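Local coordinates for protein periphilin-1 (PDB 6SWG) that probably serves as a subunit of the HUSH gene-silencing complex, packing its helical C-terminal domain against another protein chain, at residues 26-29 against 30-34; 87-90 against 91-94. All blocks are in the same frame, centred on the assembly; numbering follows the deposited sequence.

Contact 1 (26-29 against 30-34)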
loop_
_atom_site.group_PDB
_atom_site.type_symbol
_atom_site.label_atom_id
_atom_site.label_comp_id
_atom_site.label_asym_id
_atom_site.label_seq_id
_atom_site.Cartn_x
_atom_site.Cartn_y
_atom_site.Cartn_z
ATOM N N LYS B 26 -6.553 -29.481 9.594
ATOM C CA LYS B 26 -6.118 -28.881 8.341
ATOM C C LYS B 26 -6.718 -27.492 8.146
ATOM O O LYS B 26 -6.019 -26.586 7.691
ATOM C CB LYS B 26 -6.472 -29.762 7.154
ATOM C CG LYS B 26 -5.679 -31.027 7.057
ATOM C CD LYS B 26 -6.186 -31.834 5.875
ATOM C CE LYS B 26 -5.958 -33.311 6.091
ATOM N NZ LYS B 26 -6.734 -34.137 5.101
ATOM N N ALA B 27 -8.006 -27.319 8.456
ATOM C CA ALA B 27 -8.655 -26.010 8.319
ATOM C C ALA B 27 -7.969 -24.951 9.180
ATOM O O ALA B 27 -7.696 -23.833 8.701
ATOM C CB ALA B 27 -10.136 -26.115 8.706
ATOM N N ILE B 28 -7.677 -25.296 10.450
ATOM C CA ILE B 28 -6.997 -24.349 11.335
ATOM C C ILE B 28 -5.615 -24.039 10.794
ATOM O O ILE B 28 -5.182 -22.892 10.779
ATOM C CB ILE B 28 -6.931 -24.890 12.783
ATOM C CG1 ILE B 28 -8.345 -25.066 13.350
ATOM C CG2 ILE B 28 -6.113 -23.997 13.690
ATOM C CD1 ILE B 28 -8.403 -25.858 14.659
ATOM N N ALA B 29 -4.889 -25.059 10.365
ATOM C CA ALA B 29 -3.526 -24.841 9.866
ATOM C C ALA B 29 -3.516 -23.934 8.641
ATOM O O ALA B 29 -2.686 -23.027 8.551
ATOM C CB ALA B 29 -2.868 -26.188 9.513
ATOM N N SER B 30 -4.431 -24.165 7.690
ATOM C CA SER B 30 -4.489 -23.341 6.498
ATOM C C SER B 30 -4.927 -21.928 6.833
ATOM O O SER B 30 -4.377 -20.968 6.285
ATOM C CB SER B 30 -5.434 -23.935 5.467
ATOM O OG SER B 30 -4.825 -25.030 4.862
ATOM N N LYS B 31 -5.930 -21.786 7.720
ATOM C CA LYS B 31 -6.369 -20.452 8.120
ATOM C C LYS B 31 -5.237 -19.692 8.768
ATOM O O LYS B 31 -5.036 -18.506 8.504
ATOM C CB LYS B 31 -7.530 -20.534 9.114
ATOM C CG LYS B 31 -8.259 -19.206 9.372
ATOM C CD LYS B 31 -8.820 -18.562 8.097
ATOM C CE LYS B 31 -9.344 -17.153 8.342
ATOM N NZ LYS B 31 -9.978 -16.581 7.121
ATOM N N THR B 32 -4.437 -20.388 9.548
ATOM C CA THR B 32 -3.310 -19.757 10.182
ATOM C C THR B 32 -2.309 -19.321 9.140
ATOM O O THR B 32 -1.802 -18.185 9.184
ATOM C CB THR B 32 -2.676 -20.741 11.179
ATOM O OG1 THR B 32 -3.623 -21.087 12.220
ATOM C CG2 THR B 32 -1.456 -20.144 11.770
ATOM N N LYS B 33 -2.053 -20.179 8.159
ATOM C CA LYS B 33 -1.081 -19.802 7.141
ATOM C C LYS B 33 -1.551 -18.574 6.357
ATOM O O LYS B 33 -0.762 -17.640 6.111
ATOM C CB LYS B 33 -0.813 -20.992 6.234
ATOM C CG LYS B 33 0.138 -20.660 5.126
ATOM C CD LYS B 33 0.443 -21.905 4.291
ATOM C CE LYS B 33 1.451 -21.646 3.138
ATOM N NZ LYS B 33 1.874 -22.991 2.523
ATOM N N GLU B 34 -2.836 -18.538 5.998
ATOM C CA GLU B 34 -3.380 -17.397 5.270
ATOM C C GLU B 34 -3.254 -16.105 6.087
ATOM O O GLU B 34 -2.818 -15.065 5.570
ATOM C CB GLU B 34 -4.818 -17.680 4.890
ATOM C CG GLU B 34 -5.595 -16.486 4.383
ATOM C CD GLU B 34 -7.121 -16.770 4.423
ATOM O OE1 GLU B 34 -7.691 -16.920 5.537
ATOM O OE2 GLU B 34 -7.748 -16.864 3.350
#

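Contact 2 (87-90 against 91-94)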
loop_
_atom_site.group_PDB
_atom_site.type_symbol
_atom_site.label_atom_id
_atom_site.label_comp_id
_atom_site.label_asym_id
_atom_site.label_seq_id
_atom_site.Cartn_x
_atom_site.Cartn_y
_atom_site.Cartn_z
ATOM N N ILE B 87 -11.738 -20.554 14.745
ATOM C CA ILE B 87 -11.897 -21.757 15.519
ATOM C C ILE B 87 -13.281 -21.766 16.164
ATOM O O ILE B 87 -14.030 -22.750 16.026
ATOM C CB ILE B 87 -10.767 -21.883 16.551
ATOM C CG1 ILE B 87 -9.438 -22.086 15.842
ATOM C CG2 ILE B 87 -11.082 -22.962 17.503
ATOM C CD1 ILE B 87 -8.209 -21.886 16.831
ATOM N N ALA B 88 -13.673 -20.663 16.839
ATOM C CA ALA B 88 -14.968 -20.674 17.539
ATOM C C ALA B 88 -16.116 -20.976 16.540
ATOM O O ALA B 88 -16.955 -21.872 16.783
ATOM C CB ALA B 88 -15.178 -19.354 18.289
ATOM N N GLU B 89 -16.108 -20.310 15.366
ATOM C CA GLU B 89 -17.164 -20.562 14.370
ATOM C C GLU B 89 -17.180 -22.040 13.978
ATOM O O GLU B 89 -18.225 -22.719 14.034
ATOM C CB GLU B 89 -16.954 -19.699 13.122
ATOM C CG GLU B 89 -17.319 -18.240 13.290
ATOM C CD GLU B 89 -18.824 -18.041 13.485
ATOM O OE1 GLU B 89 -19.277 -17.000 13.997
ATOM O OE2 GLU B 89 -19.603 -18.931 13.108
ATOM N N TYR B 90 -16.001 -22.588 13.720
ATOM C CA TYR B 90 -15.932 -23.965 13.275
ATOM C C TYR B 90 -16.471 -24.900 14.343
ATOM O O TYR B 90 -17.136 -25.891 14.036
ATOM C CB TYR B 90 -14.485 -24.336 12.975
ATOM C CG TYR B 90 -14.320 -25.574 12.162
ATOM C CD1 TYR B 90 -14.156 -25.471 10.778
ATOM C CD2 TYR B 90 -14.311 -26.840 12.744
ATOM C CE1 TYR B 90 -13.973 -26.570 10.002
ATOM C CE2 TYR B 90 -14.125 -27.996 11.940
ATOM C CZ TYR B 90 -13.959 -27.827 10.569
ATOM O OH TYR B 90 -13.771 -28.850 9.658
ATOM N N ASP B 91 -16.146 -24.635 15.600
ATOM C CA ASP B 91 -16.505 -25.579 16.631
ATOM C C ASP B 91 -17.907 -25.335 17.128
ATOM O O ASP B 91 -18.272 -25.903 18.172
ATOM C CB ASP B 91 -15.528 -25.489 17.848
ATOM C CG ASP B 91 -14.102 -26.028 17.521
ATOM O OD1 ASP B 91 -14.032 -26.722 16.483
ATOM O OD2 ASP B 91 -13.095 -25.740 18.259
ATOM N N THR B 92 -18.657 -24.418 16.495
ATOM C CA THR B 92 -20.049 -24.222 16.873
ATOM C C THR B 92 -21.001 -24.524 15.713
ATOM O O THR B 92 -22.202 -24.317 15.866
ATOM C CB THR B 92 -20.330 -22.821 17.434
ATOM O OG1 THR B 92 -19.924 -21.794 16.531
ATOM C CG2 THR B 92 -19.537 -22.634 18.697
ATOM N N SER B 93 -20.521 -25.056 14.588
ATOM C CA SER B 93 -21.438 -25.253 13.471
ATOM C C SER B 93 -21.007 -26.330 12.481
ATOM O O SER B 93 -21.475 -26.305 11.332
ATOM C CB SER B 93 -21.616 -23.841 12.740
ATOM O OG SER B 93 -20.351 -23.410 12.136
ATOM N N THR B 94 -20.192 -27.304 12.909
ATOM C CA THR B 94 -19.709 -28.384 12.018
ATOM C C THR B 94 -19.961 -29.784 12.605
ATOM O O THR B 94 -20.872 -29.882 13.453
ATOM C CB THR B 94 -18.216 -28.252 11.714
ATOM O OG1 THR B 94 -17.463 -28.215 12.938
ATOM C CG2 THR B 94 -17.934 -27.028 10.879
#

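Contact 1 (26-29 against 30-34)
With chi1 of T32 at -62°, OG1 sits beside its own backbone N and faces back down the helix, so the hydroxyl meets the carbonyl of I28 one turn earlier. In both residues CG2 lies anti to the backbone N; beside the N stands CG1 in I28 but OG1 in T32, and I28 CG2 comes obliquely to within 4.1 Å of T32 OG1. The bond itself is short, T32 OG1 to I28 O at 2.8 Å, and the hydroxyl arrives from above the carbonyl plane, 37° out of it. T32 N donates to the same oxygen, I28 O, at 2.9 Å from the opposite face, so two donors grip one acceptor and the buried hydroxyl has a partner within its own helix. A valine in place of T32 would probably leave I28 O with the backbone N-H as its one donor among these residues.

S30 N bonds K26 O at 2.9 Å, and S30 OG adds a weak bond to that oxygen at 3.4 Å. Further round, the K31 chain bends at chi2 (57°), and its NZ forms a salt bridge with E34 OE1 at 2.8 Å, on the syn side of the carboxylate, and has a long, weak second partner in E82. On the inner face, A27 and K31 touch F86, I28 touches I87 and T32 touches L83, all on helix 61-93; I28 and T32 each also pack on an apolar side chain of another protein's chain. This is a regular stretch of alpha helix, a threonine hydroxyl folded back onto the i-4 carbonyl, on the inner side of an antiparallel hairpin.

Contact 2 (87-90 against 91-94)
Y90 and T94 meet at the weakly bonded C-terminal end of helix 61-93, and most of this contact is a set of hydroxyls and N-H groups closing on the last carbonyls. Among backbone bonds, D91 N to I87 O, at 2.9 Å, is a normal i to i-4 alpha-helical link; T92 N bonds E89 O, three residues back, at 3.0 Å, in the 3-10 manner.

Side-chain hydroxyls add to these. S93 OG reaches E89 O at 2.9 Å from the face opposite to T92 N, and T94 OG1 bonds Y90 O at 2.6 Å. T92 OG1 lies within reach of both A88 O and E89 O, and its single proton could serve either.

The ionic link is made by D91, whose OD2 forms a salt bridge with R24 on helix 23-56 and passes I87 CG2 on the way. The carboxylate stands almost square to the Y90 ring, with OD1 near the ring's edge.

The apolar part is a CH-pi contact. With chi1 of T94 at 56°, OG1 lies between its own backbone N and carbonyl carbon and turns to Y90 O, while CG2, anti to the carbonyl carbon, sits 3.8 Å from the Y90 centroid, almost exactly on the ring normal.

In the fold
Contact 1 lies near the start of helix 23-56 and contact 2 at the end of helix 61-93, so they come in series along the chain yet stand side by side, with centres about 14 Å apart. The two helices form an antiparallel hairpin that brings the first and last turns together at its open end, on the same side of the chain's centre. There the contacts touch directly: I28 CG1 packs on I87 CG1 at 4.0 Å and A27 CB on Y90 CE1 at 4.1 Å. Since I28 and I87 each also pack on an apolar side chain of another protein's chain, this end of the hairpin contributes to the interface of the assembly.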